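Local coordinates for protein octopine dehydrogenase (Pecten maximus, PDB 3C7D) that catalyses the NADH-dependent reductive condensation of L-arginine with pyruvate to D-octopine, and the reverse oxidation with NAD(+), at residues V29-L34 with S67-I72; I54-D59 with K156-G161; L204-S209 with S270-I275. All coordinates share one frame; numbering follows the deposited sequence.

Contact 1. Residues V29-L34 with S67-I72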
ATOM      1  N   VAL A  29       7.833  -2.097 -21.608  1.00 33.02           N
ATOM      2  CA  VAL A  29       7.055  -1.372 -20.606  1.00 32.93           C
ATOM      3  C   VAL A  29       5.992  -0.485 -21.251  1.00 33.02           C
ATOM      4  O   VAL A  29       6.287   0.319 -22.139  1.00 33.08           O
ATOM      5  CB  VAL A  29       7.953  -0.532 -19.656  1.00 32.93           C
ATOM      6  CG1 VAL A  29       7.118   0.119 -18.554  1.00 32.65           C
ATOM      7  CG2 VAL A  29       9.033  -1.397 -19.042  1.00 32.74           C
ATOM      8  N   ARG A  30       4.755  -0.654 -20.800  1.00 33.01           N
ATOM      9  CA  ARG A  30       3.666   0.230 -21.188  1.00 33.11           C
ATOM     10  C   ARG A  30       3.150   0.953 -19.957  1.00 32.97           C
ATOM     11  O   ARG A  30       2.888   0.333 -18.927  1.00 33.09           O
ATOM     12  CB  ARG A  30       2.547  -0.561 -21.860  1.00 33.17           C
ATOM     13  CG  ARG A  30       2.893  -0.994 -23.273  1.00 34.20           C
ATOM     14  CD  ARG A  30       2.020  -2.137 -23.745  1.00 35.90           C
ATOM     15  NE  ARG A  30       2.273  -3.363 -22.988  1.00 37.00           N
ATOM     16  CZ  ARG A  30       1.862  -4.573 -23.354  1.00 37.41           C
ATOM     17  NH1 ARG A  30       1.175  -4.749 -24.476  1.00 37.65           N
ATOM     18  NH2 ARG A  30       2.143  -5.614 -22.591  1.00 38.15           N
ATOM     19  N   VAL A  31       3.025   2.270 -20.055  1.00 32.78           N
ATOM     20  CA  VAL A  31       2.510   3.049 -18.940  1.00 32.57           C
ATOM     21  C   VAL A  31       1.037   3.365 -19.169  1.00 32.57           C
ATOM     22  O   VAL A  31       0.666   3.966 -20.181  1.00 32.46           O
ATOM     23  CB  VAL A  31       3.330   4.343 -18.691  1.00 32.52           C
ATOM     24  CG1 VAL A  31       2.792   5.096 -17.478  1.00 32.28           C
ATOM     25  CG2 VAL A  31       4.806   4.016 -18.496  1.00 32.46           C
ATOM     26  N   LEU A  32       0.205   2.930 -18.227  1.00 32.62           N
ATOM     27  CA  LEU A  32      -1.208   3.267 -18.224  1.00 32.65           C
ATOM     28  C   LEU A  32      -1.516   4.274 -17.120  1.00 32.78           C
ATOM     29  O   LEU A  32      -1.213   4.037 -15.948  1.00 32.71           O
ATOM     30  CB  LEU A  32      -2.073   2.013 -18.052  1.00 32.63           C
ATOM     31  CG  LEU A  32      -3.591   2.218 -17.947  1.00 32.41           C
ATOM     32  CD1 LEU A  32      -4.159   2.760 -19.247  1.00 32.36           C
ATOM     33  CD2 LEU A  32      -4.295   0.932 -17.552  1.00 32.48           C
ATOM     34  N   THR A  33      -2.109   5.401 -17.506  1.00 32.89           N
ATOM     35  CA  THR A  33      -2.637   6.356 -16.531  1.00 33.10           C
ATOM     36  C   THR A  33      -3.981   6.943 -16.980  1.00 33.20           C
ATOM     37  O   THR A  33      -4.117   7.430 -18.102  1.00 33.14           O
ATOM     38  CB  THR A  33      -1.608   7.453 -16.115  1.00 32.95           C
ATOM     39  OG1 THR A  33      -2.247   8.423 -15.277  1.00 32.99           O
ATOM     40  CG2 THR A  33      -1.008   8.147 -17.320  1.00 32.97           C
ATOM     41  N   LEU A  34      -4.963   6.870 -16.086  1.00 33.38           N
ATOM     42  CA  LEU A  34      -6.336   7.263 -16.388  1.00 33.62           C
ATOM     43  C   LEU A  34      -6.693   8.608 -15.760  1.00 33.76           C
ATOM     44  O   LEU A  34      -7.828   9.079 -15.884  1.00 33.83           O
ATOM     45  CB  LEU A  34      -7.315   6.185 -15.903  1.00 33.59           C
ATOM     46  CG  LEU A  34      -7.001   4.718 -16.223  1.00 33.58           C
ATOM     47  CD1 LEU A  34      -7.718   3.806 -15.240  1.00 33.27           C
ATOM     48  CD2 LEU A  34      -7.352   4.361 -17.664  1.00 33.47           C
ATOM     49  N   SER A  67      16.217   5.214 -19.975  1.00 43.57           N
ATOM     50  CA  SER A  67      15.390   4.282 -20.744  1.00 43.00           C
ATOM     51  C   SER A  67      14.097   4.917 -21.251  1.00 42.72           C
ATOM     52  O   SER A  67      13.658   5.945 -20.739  1.00 42.58           O
ATOM     53  CB  SER A  67      15.074   3.026 -19.920  1.00 43.03           C
ATOM     54  OG  SER A  67      14.213   3.313 -18.832  1.00 42.56           O
ATOM     55  N   ARG A  68      13.500   4.287 -22.260  1.00 42.42           N
ATOM     56  CA  ARG A  68      12.238   4.736 -22.841  1.00 42.09           C
ATOM     57  C   ARG A  68      11.222   3.601 -22.910  1.00 41.81           C
ATOM     58  O   ARG A  68      11.488   2.570 -23.532  1.00 41.83           O
ATOM     59  CB  ARG A  68      12.461   5.304 -24.244  1.00 42.07           C
ATOM     60  CG  ARG A  68      12.514   6.824 -24.319  1.00 42.29           C
ATOM     61  CD  ARG A  68      12.718   7.307 -25.756  1.00 42.14           C
ATOM     62  NE  ARG A  68      11.577   6.998 -26.618  1.00 42.28           N
ATOM     63  CZ  ARG A  68      10.627   7.865 -26.964  1.00 42.22           C
ATOM     64  NH1 ARG A  68      10.666   9.119 -26.530  1.00 42.16           N
ATOM     65  NH2 ARG A  68       9.635   7.474 -27.753  1.00 41.97           N
ATOM     66  N   PRO A  69      10.052   3.781 -22.268  1.00 41.57           N
ATOM     67  CA  PRO A  69       8.946   2.836 -22.428  1.00 41.39           C
ATOM     68  C   PRO A  69       8.490   2.779 -23.882  1.00 41.19           C
ATOM     69  O   PRO A  69       8.743   3.718 -24.640  1.00 41.15           O
ATOM     70  CB  PRO A  69       7.839   3.438 -21.555  1.00 41.39           C
ATOM     71  CG  PRO A  69       8.545   4.312 -20.584  1.00 41.45           C
ATOM     72  CD  PRO A  69       9.708   4.871 -21.339  1.00 41.57           C
ATOM     73  N   LYS A  70       7.837   1.685 -24.268  1.00 40.98           N
ATOM     74  CA  LYS A  70       7.338   1.529 -25.634  1.00 40.81           C
ATOM     75  C   LYS A  70       6.255   2.563 -25.949  1.00 40.51           C
ATOM     76  O   LYS A  70       6.270   3.178 -27.019  1.00 40.47           O
ATOM     77  CB  LYS A  70       6.821   0.102 -25.875  1.00 41.00           C
ATOM     78  CG  LYS A  70       6.389  -0.200 -27.318  1.00 41.22           C
ATOM     79  CD  LYS A  70       7.560  -0.125 -28.300  1.00 42.04           C
ATOM     80  CE  LYS A  70       7.154  -0.572 -29.703  1.00 41.99           C
ATOM     81  NZ  LYS A  70       8.334  -0.686 -30.617  1.00 42.32           N
ATOM     82  N   VAL A  71       5.334   2.755 -25.003  1.00 40.11           N
ATOM     83  CA  VAL A  71       4.253   3.734 -25.134  1.00 39.70           C
ATOM     84  C   VAL A  71       3.718   4.154 -23.754  1.00 39.46           C
ATOM     85  O   VAL A  71       3.784   3.384 -22.794  1.00 39.45           O
ATOM     86  CB  VAL A  71       3.112   3.209 -26.069  1.00 39.71           C
ATOM     87  CG1 VAL A  71       2.346   2.050 -25.426  1.00 39.69           C
ATOM     88  CG2 VAL A  71       2.171   4.335 -26.489  1.00 39.55           C
ATOM     89  N   ILE A  72       3.226   5.389 -23.663  1.00 39.12           N
ATOM     90  CA  ILE A  72       2.593   5.914 -22.453  1.00 38.74           C
ATOM     91  C   ILE A  72       1.178   6.368 -22.818  1.00 38.63           C
ATOM     92  O   ILE A  72       1.000   7.361 -23.527  1.00 38.58           O
ATOM     93  CB  ILE A  72       3.398   7.092 -21.847  1.00 38.68           C
ATOM     94  CG1 ILE A  72       4.860   6.685 -21.618  1.00 38.52           C
ATOM     95  CG2 ILE A  72       2.755   7.571 -20.546  1.00 38.47           C
ATOM     96  CD1 ILE A  72       5.851   7.829 -21.704  1.00 38.21           C
TER

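Contact 2. Residues I54-D59 with K156-G161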
ATOM      1  N   ILE A  54      17.721   9.018 -11.160  1.00 46.07           N
ATOM      2  CA  ILE A  54      18.933   9.300 -10.393  1.00 46.44           C
ATOM      3  C   ILE A  54      18.879   8.587  -9.040  1.00 46.78           C
ATOM      4  O   ILE A  54      18.030   8.888  -8.198  1.00 46.78           O
ATOM      5  CB  ILE A  54      19.180  10.828 -10.203  1.00 46.41           C
ATOM      6  CG1 ILE A  54      19.348  11.537 -11.548  1.00 46.23           C
ATOM      7  CG2 ILE A  54      20.418  11.080  -9.358  1.00 46.47           C
ATOM      8  CD1 ILE A  54      18.110  12.246 -12.024  1.00 46.30           C
ATOM      9  N   VAL A  55      19.796   7.642  -8.842  1.00 47.26           N
ATOM     10  CA  VAL A  55      19.820   6.816  -7.638  1.00 47.82           C
ATOM     11  C   VAL A  55      21.020   7.149  -6.758  1.00 48.19           C
ATOM     12  O   VAL A  55      22.162   7.103  -7.215  1.00 48.22           O
ATOM     13  CB  VAL A  55      19.862   5.301  -7.986  1.00 47.82           C
ATOM     14  CG1 VAL A  55      19.733   4.445  -6.725  1.00 47.72           C
ATOM     15  CG2 VAL A  55      18.774   4.943  -8.992  1.00 47.87           C
ATOM     16  N   ASN A  56      20.748   7.488  -5.499  1.00 48.70           N
ATOM     17  CA  ASN A  56      21.785   7.572  -4.476  1.00 49.27           C
ATOM     18  C   ASN A  56      22.002   6.176  -3.899  1.00 49.68           C
ATOM     19  O   ASN A  56      21.074   5.576  -3.353  1.00 49.70           O
ATOM     20  CB  ASN A  56      21.393   8.566  -3.379  1.00 49.30           C
ATOM     21  CG  ASN A  56      21.344  10.004  -3.878  1.00 49.39           C
ATOM     22  OD1 ASN A  56      22.374  10.596  -4.213  1.00 49.22           O
ATOM     23  ND2 ASN A  56      20.145  10.576  -3.915  1.00 49.06           N
ATOM     24  N   GLU A  57      23.224   5.666  -4.027  1.00 50.27           N
ATOM     25  CA  GLU A  57      23.496   4.236  -3.816  1.00 50.89           C
ATOM     26  C   GLU A  57      23.595   3.789  -2.349  1.00 51.21           C
ATOM     27  O   GLU A  57      23.477   2.589  -2.063  1.00 51.27           O
ATOM     28  CB  GLU A  57      24.745   3.793  -4.600  1.00 50.90           C
ATOM     29  CG  GLU A  57      24.692   4.047  -6.116  1.00 51.15           C
ATOM     30  CD  GLU A  57      23.878   3.013  -6.887  1.00 51.24           C
ATOM     31  OE1 GLU A  57      24.131   1.798  -6.724  1.00 51.41           O
ATOM     32  OE2 GLU A  57      22.997   3.418  -7.675  1.00 50.99           O
ATOM     33  N   LYS A  58      23.797   4.745  -1.436  1.00 51.57           N
ATOM     34  CA  LYS A  58      23.894   4.483   0.020  1.00 51.77           C
ATOM     35  C   LYS A  58      25.063   3.544   0.408  1.00 51.85           C
ATOM     36  O   LYS A  58      24.827   2.414   0.847  1.00 51.86           O
ATOM     37  CB  LYS A  58      22.539   3.971   0.574  1.00 51.86           C
ATOM     38  CG  LYS A  58      22.511   3.484   2.042  1.00 51.86           C
ATOM     39  CD  LYS A  58      21.850   4.480   2.999  1.00 52.53           C
ATOM     40  CE  LYS A  58      22.868   5.395   3.667  1.00 52.80           C
ATOM     41  NZ  LYS A  58      22.243   6.294   4.678  1.00 52.88           N
ATOM     42  N   ASP A  59      26.318   3.975   0.229  1.00 51.95           N
ATOM     43  CA  ASP A  59      26.698   5.214  -0.461  1.00 51.99           C
ATOM     44  C   ASP A  59      27.726   4.942  -1.566  1.00 51.94           C
ATOM     45  O   ASP A  59      28.828   4.450  -1.305  1.00 51.91           O
ATOM     46  CB  ASP A  59      27.251   6.253   0.520  1.00 52.03           C
ATOM     47  CG  ASP A  59      26.165   6.922   1.337  1.00 52.36           C
ATOM     48  OD1 ASP A  59      25.800   8.074   1.015  1.00 52.59           O
ATOM     49  OD2 ASP A  59      25.672   6.294   2.296  1.00 52.62           O
ATOM     50  N   LYS A 156      12.261  13.221 -15.393  1.00 33.52           N
ATOM     51  CA  LYS A 156      13.287  13.043 -14.371  1.00 33.46           C
ATOM     52  C   LYS A 156      12.697  12.701 -13.002  1.00 33.27           C
ATOM     53  O   LYS A 156      11.779  13.374 -12.517  1.00 33.24           O
ATOM     54  CB  LYS A 156      14.136  14.312 -14.282  1.00 33.46           C
ATOM     55  CG  LYS A 156      15.592  14.089 -13.917  1.00 33.78           C
ATOM     56  CD  LYS A 156      16.317  15.415 -13.653  1.00 33.83           C
ATOM     57  CE  LYS A 156      16.568  16.217 -14.933  1.00 34.58           C
ATOM     58  NZ  LYS A 156      17.608  15.599 -15.801  1.00 35.10           N
ATOM     59  N   VAL A 157      13.234  11.644 -12.393  1.00 32.99           N
ATOM     60  CA  VAL A 157      12.838  11.219 -11.048  1.00 32.70           C
ATOM     61  C   VAL A 157      14.074  10.854 -10.220  1.00 32.58           C
ATOM     62  O   VAL A 157      15.049  10.315 -10.750  1.00 32.52           O
ATOM     63  CB  VAL A 157      11.791  10.059 -11.085  1.00 32.72           C
ATOM     64  CG1 VAL A 157      12.388   8.777 -11.672  1.00 32.58           C
ATOM     65  CG2 VAL A 157      11.180   9.813  -9.702  1.00 32.57           C
ATOM     66  N   GLU A 158      14.029  11.170  -8.927  1.00 32.44           N
ATOM     67  CA  GLU A 158      15.163  10.955  -8.032  1.00 32.43           C
ATOM     68  C   GLU A 158      14.853   9.901  -6.979  1.00 32.30           C
ATOM     69  O   GLU A 158      13.832   9.980  -6.294  1.00 32.32           O
ATOM     70  CB  GLU A 158      15.560  12.271  -7.354  1.00 32.42           C
ATOM     71  CG  GLU A 158      16.801  12.194  -6.471  1.00 32.50           C
ATOM     72  CD  GLU A 158      17.243  13.555  -5.952  1.00 32.82           C
ATOM     73  OE1 GLU A 158      16.373  14.399  -5.643  1.00 33.77           O
ATOM     74  OE2 GLU A 158      18.467  13.783  -5.852  1.00 33.05           O
ATOM     75  N   VAL A 159      15.742   8.919  -6.863  1.00 32.05           N
ATOM     76  CA  VAL A 159      15.686   7.944  -5.785  1.00 31.82           C
ATOM     77  C   VAL A 159      16.644   8.401  -4.689  1.00 31.78           C
ATOM     78  O   VAL A 159      17.865   8.346  -4.860  1.00 31.79           O
ATOM     79  CB  VAL A 159      16.057   6.513  -6.270  1.00 31.85           C
ATOM     80  CG1 VAL A 159      16.024   5.520  -5.112  1.00 31.58           C
ATOM     81  CG2 VAL A 159      15.116   6.059  -7.373  1.00 31.47           C
ATOM     82  N   LEU A 160      16.078   8.875  -3.581  1.00 31.68           N
ATOM     83  CA  LEU A 160      16.854   9.304  -2.416  1.00 31.58           C
ATOM     84  C   LEU A 160      17.518   8.113  -1.734  1.00 31.42           C
ATOM     85  O   LEU A 160      18.626   8.228  -1.199  1.00 31.52           O
ATOM     86  CB  LEU A 160      15.968  10.043  -1.401  1.00 31.68           C
ATOM     87  CG  LEU A 160      15.395  11.451  -1.646  1.00 31.86           C
ATOM     88  CD1 LEU A 160      16.420  12.412  -2.236  1.00 32.24           C
ATOM     89  CD2 LEU A 160      14.119  11.424  -2.488  1.00 32.09           C
ATOM     90  N   GLY A 161      16.832   6.974  -1.756  1.00 31.14           N
ATOM     91  CA  GLY A 161      17.330   5.751  -1.139  1.00 30.77           C
ATOM     92  C   GLY A 161      16.486   4.542  -1.488  1.00 30.49           C
ATOM     93  O   GLY A 161      15.281   4.653  -1.708  1.00 30.49           O
TER

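Contact 3. Residues L204-S209 with S270-I275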
ATOM      1  N   LEU A 204      -1.259  -8.045   4.840  1.00 33.00           N
ATOM      2  CA  LEU A 204      -2.329  -7.080   5.102  1.00 33.21           C
ATOM      3  C   LEU A 204      -2.319  -6.584   6.551  1.00 33.40           C
ATOM      4  O   LEU A 204      -2.538  -5.398   6.808  1.00 33.39           O
ATOM      5  CB  LEU A 204      -3.690  -7.695   4.742  1.00 33.17           C
ATOM      6  CG  LEU A 204      -4.926  -6.798   4.612  1.00 32.86           C
ATOM      7  CD1 LEU A 204      -5.843  -7.325   3.532  1.00 32.82           C
ATOM      8  CD2 LEU A 204      -5.671  -6.678   5.930  1.00 32.89           C
ATOM      9  N   ILE A 205      -2.058  -7.499   7.482  1.00 33.57           N
ATOM     10  CA  ILE A 205      -2.019  -7.187   8.909  1.00 33.75           C
ATOM     11  C   ILE A 205      -0.666  -6.578   9.317  1.00 34.01           C
ATOM     12  O   ILE A 205      -0.608  -5.708  10.190  1.00 33.92           O
ATOM     13  CB  ILE A 205      -2.365  -8.441   9.761  1.00 33.69           C
ATOM     14  CG1 ILE A 205      -3.789  -8.913   9.448  1.00 33.54           C
ATOM     15  CG2 ILE A 205      -2.241  -8.151  11.247  1.00 33.70           C
ATOM     16  CD1 ILE A 205      -4.079 -10.353   9.829  1.00 33.41           C
ATOM     17  N   MET A 206       0.405  -7.026   8.663  1.00 34.43           N
ATOM     18  CA  MET A 206       1.770  -6.551   8.943  1.00 34.72           C
ATOM     19  C   MET A 206       2.057  -5.153   8.390  1.00 34.92           C
ATOM     20  O   MET A 206       3.128  -4.581   8.643  1.00 35.02           O
ATOM     21  CB  MET A 206       2.809  -7.546   8.419  1.00 34.65           C
ATOM     22  CG  MET A 206       3.002  -8.761   9.312  1.00 35.06           C
ATOM     23  SD  MET A 206       3.570  -8.328  10.968  1.00 35.51           S
ATOM     24  CE  MET A 206       5.278  -7.895  10.631  1.00 35.49           C
ATOM     25  N   SER A 207       1.098  -4.613   7.639  1.00 35.05           N
ATOM     26  CA  SER A 207       1.161  -3.238   7.152  1.00 35.16           C
ATOM     27  C   SER A 207       1.086  -2.237   8.308  1.00 35.20           C
ATOM     28  O   SER A 207       1.411  -1.062   8.134  1.00 35.16           O
ATOM     29  CB  SER A 207       0.032  -2.979   6.151  1.00 35.21           C
ATOM     30  OG  SER A 207      -1.231  -3.277   6.722  1.00 35.07           O
ATOM     31  N   TYR A 208       0.664  -2.723   9.479  1.00 35.36           N
ATOM     32  CA  TYR A 208       0.562  -1.933  10.712  1.00 35.43           C
ATOM     33  C   TYR A 208      -0.182  -0.617  10.488  1.00 35.54           C
ATOM     34  O   TYR A 208       0.364   0.466  10.717  1.00 35.51           O
ATOM     35  CB  TYR A 208       1.948  -1.673  11.321  1.00 35.45           C
ATOM     36  CG  TYR A 208       2.651  -2.890  11.895  1.00 35.52           C
ATOM     37  CD1 TYR A 208       2.013  -3.731  12.805  1.00 35.72           C
ATOM     38  CD2 TYR A 208       3.971  -3.176  11.552  1.00 35.73           C
ATOM     39  CE1 TYR A 208       2.663  -4.837  13.341  1.00 35.31           C
ATOM     40  CE2 TYR A 208       4.630  -4.280  12.087  1.00 35.46           C
ATOM     41  CZ  TYR A 208       3.969  -5.101  12.978  1.00 35.34           C
ATOM     42  OH  TYR A 208       4.613  -6.190  13.508  1.00 35.54           O
ATOM     43  N   SER A 209      -1.429  -0.729  10.039  1.00 35.64           N
ATOM     44  CA  SER A 209      -2.246   0.423   9.643  1.00 35.79           C
ATOM     45  C   SER A 209      -2.439   1.458  10.756  1.00 35.87           C
ATOM     46  O   SER A 209      -2.596   2.652  10.489  1.00 35.80           O
ATOM     47  CB  SER A 209      -3.602  -0.053   9.116  1.00 35.75           C
ATOM     48  OG  SER A 209      -3.437  -0.897   7.990  1.00 35.71           O
ATOM     49  N   SER A 270       1.925 -17.289  10.806  1.00 42.37           N
ATOM     50  CA  SER A 270       2.890 -17.293  11.908  1.00 42.52           C
ATOM     51  C   SER A 270       3.947 -16.193  11.795  1.00 42.71           C
ATOM     52  O   SER A 270       4.643 -15.897  12.769  1.00 42.72           O
ATOM     53  CB  SER A 270       3.554 -18.667  12.047  1.00 42.47           C
ATOM     54  OG  SER A 270       4.146 -19.080  10.830  1.00 42.29           O
ATOM     55  N   ASP A 271       4.042 -15.528  10.666  1.00 43.01           N
ATOM     56  CA  ASP A 271       5.008 -14.458  10.455  1.00 43.25           C
ATOM     57  C   ASP A 271       4.419 -13.074  10.731  1.00 43.47           C
ATOM     58  O   ASP A 271       4.999 -12.075  10.395  1.00 43.51           O
ATOM     59  CB  ASP A 271       5.466 -14.488   9.012  1.00 43.25           C
ATOM     60  CG  ASP A 271       6.652 -15.331   8.784  1.00 43.27           C
ATOM     61  OD1 ASP A 271       7.051 -16.034   9.671  1.00 43.38           O
ATOM     62  OD2 ASP A 271       7.206 -15.281   7.695  1.00 43.50           O
ATOM     63  N   VAL A 272       3.238 -13.039  11.318  1.00 20.00           N
ATOM     64  CA  VAL A 272       2.632 -11.855  11.867  1.00 20.00           C
ATOM     65  C   VAL A 272       3.133 -11.598  13.277  1.00 20.00           C
ATOM     66  O   VAL A 272       2.905 -12.376  14.174  1.00 43.96           O
ATOM     67  CB  VAL A 272       1.120 -12.010  11.911  1.00 20.00           C
ATOM     68  CG1 VAL A 272       0.460 -10.901  12.651  1.00 20.00           C
ATOM     69  CG2 VAL A 272       0.537 -12.220  10.567  1.00 20.00           C
ATOM     70  N   LYS A 273       3.761 -10.445  13.465  1.00 44.32           N
ATOM     71  CA  LYS A 273       4.915 -10.236  14.322  1.00 44.70           C
ATOM     72  C   LYS A 273       4.480  -9.252  15.398  1.00 44.81           C
ATOM     73  O   LYS A 273       3.419  -8.666  15.293  1.00 44.72           O
ATOM     74  CB  LYS A 273       6.037  -9.619  13.492  1.00 44.65           C
ATOM     75  CG  LYS A 273       7.237 -10.471  13.275  1.00 45.00           C
ATOM     76  CD  LYS A 273       8.056  -9.899  12.151  1.00 45.10           C
ATOM     77  CE  LYS A 273       8.309 -10.878  11.002  1.00 45.72           C
ATOM     78  NZ  LYS A 273       7.856 -10.415   9.634  1.00 45.65           N
ATOM     79  N   ASP A 274       5.303  -9.050  16.419  1.00 45.10           N
ATOM     80  CA  ASP A 274       5.121  -7.856  17.231  1.00 45.39           C
ATOM     81  C   ASP A 274       5.838  -6.709  16.539  1.00 45.60           C
ATOM     82  O   ASP A 274       6.852  -6.920  15.869  1.00 45.49           O
ATOM     83  CB  ASP A 274       5.714  -8.050  18.627  1.00 45.42           C
ATOM     84  CG  ASP A 274       4.708  -8.592  19.623  1.00 45.61           C
ATOM     85  OD1 ASP A 274       3.586  -8.043  19.714  1.00 45.69           O
ATOM     86  OD2 ASP A 274       5.053  -9.564  20.329  1.00 45.83           O
ATOM     87  N   ILE A 275       5.310  -5.500  16.710  1.00 45.94           N
ATOM     88  CA  ILE A 275       5.878  -4.304  16.085  1.00 46.22           C
ATOM     89  C   ILE A 275       7.273  -3.964  16.630  1.00 46.55           C
ATOM     90  O   ILE A 275       8.102  -3.393  15.914  1.00 46.59           O
ATOM     91  CB  ILE A 275       4.913  -3.092  16.172  1.00 46.16           C
ATOM     92  CG1 ILE A 275       5.355  -1.986  15.205  1.00 46.03           C
ATOM     93  CG2 ILE A 275       4.774  -2.592  17.620  1.00 46.02           C
ATOM     94  CD1 ILE A 275       4.235  -1.095  14.734  1.00 46.04           C
TER

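Contact 1. Residues V29-L34 with S67-I72
Val31 and Ile72 lie side by side on one face of a short parallel pairing, both pointing the same way, with Val31 CB 3.8 Å from Ile72 CG2. Ile72 uses both of its branches: CG2 lies against CB and CG1 of Val31, while CG1, set beside its own backbone N (chi1 -54°), reaches CB and CG2. On the other face Arg30 and Val71 cross obliquely through the aliphatic root of the arginine: its CG is 3.8 Å from Val71 CG1 before the chain bends away. Pro69 sets its CB 3.5 Å from Val29 O. The backbone is joined by Val31 N to Val71 O at 3.1 Å, nearly straight at 171°, and by the more bent Lys70 N to Val29 O at 3.0 Å. Trp42 of helix 38-46 touches both Val31 and Ile72; an alanine at the latter would take away both branches and would probably leave a gap between Val31 and Trp42. Strand 27-32 also pairs with strand 3-8, so strand 71-73 extends the parallel Rossmann-type sheet, Val31 bonding on to Thr73. Backbone bonds thus supply the polar links and aliphatic groups the packing, with Arg30 NH1 carried off to a weak bond with Ser81 O.

Contact 2. Residues I54-D59 with K156-G161
Ile54 and Val55 pair with Glu158 and Val159 as parallel strands, their short axes 4.7 Å apart and 9° from parallel, in an alternating run of bonds: Ile54 N to Val157 O at 3.0 Å, Val159 N to Ile54 O, and Asn56 N to Val159 O, the last nearly straight. In this exchange Ile54 both gives its N-H and receives one on its carbonyl, gripping residues on either side of Glu158. Val159 O takes a second, weak bond from the side-chain amide, with Asn56 ND2 3.3 Å away and the angle bent to 132°. That amide is brought back over the neighbouring strand because Asn56 CG stands beside its own backbone N (chi1 -67°). Asn56 CB itself, placed by the backbone, lies 3.5 Å from Leu160 O. Val55 and Val159 point the same way and lie flank to flank, matching CG1 to CG1 and CG2 to CG2, the latter pair at 4.2 Å. Ile54 crosses the lysine chain instead: its CD1 meets Lys156 CG at 3.6 Å and also approaches Lys156 CD, so it is the aliphatic part of the lysine that packs here. Glu158 brings its CG to 3.9 Å from Ile54 O. The pairing borders the coenzyme site, the Val159 side chain lying about 4 Å from that of Cys148, which binds NAD(+). Beyond Val159 the chain turns a corner at a classic beta bulge in strand 156-171, where Leu160 and Gly161 both face Ala147 of the antiparallel strand 146-150. Strand 51-56 is flanked on its other side by antiparallel strand 62-67, whose Gln62 touches Ile54, Asn56 and Glu158, while Val157 and Val159 pack on Thr16 of helix 12-22.

Contact 3. Residues L204-S209 with S270-I275
Met206 SD accepts a weak hydrogen bond from Lys273 N at 3.3 Å, bent to 145°, while Tyr208 OH gives an equally weak one to Lys273 O at 3.3 Å, so both polar backbone atoms of one loop residue are engaged from segment 204-209. The methionine reaches there by folding at both chi2 (-61°) and chi3, which carries CE across the lysine at about a right angle, 3.4 Å from Lys273 CB and also beside CD and NZ. Further back, Met206 CG lies near Val272 CA, and the side chains of Ile205 and Val272 cross at about a right angle, with Ile205 CG2 4.1 Å from Val272 CG1. Tyr208 and Ile275 slide past each other in opposite directions. The isoleucine lays CD1 over one ring face, 3.8 Å from the ring centroid and 15° off its normal, a CH-pi contact; CG1 and CB continue toward the hydroxyl end. Met206 C lies over the opposite ring face, which leaves the phenol held between backbone and aliphatic chain, with Lys273 O at its edge. Trp278 adds an edge-to-face ring contact to Tyr208 and also touches Met206. Tyr208 takes a positive phi just as the chain leaves helix 200-206. Met206 binds L-arginine, and the Tyr208 side chain lies about 7 Å from the bound pyruvate: a loop packed against a helix end beside the substrate site of the alpha-helical domain.

Contacts 1 and 2 belong to the same large mixed sheet, their centres 21 Å apart and their nearest atoms about 9 Å apart; helix 12-22 packs on both. Along the chain their segments alternate. Contact 3 is separate, in the alpha-helical domain, with its centre 34 Å from that of contact 1 and 28 Å from that of contact 2. The bound ligands relate them: NAD touches Thr33 of segment 29-34, with the Val31 side chain about 8 Å away, and lies about 6 Å from the Leu160 side chain in contact 2. In contact 3 the Tyr208 side chain is about 8 Å from that of the active-site His212. Contacts 1 and 2 thus lie near the coenzyme, contact 3 near the substrates.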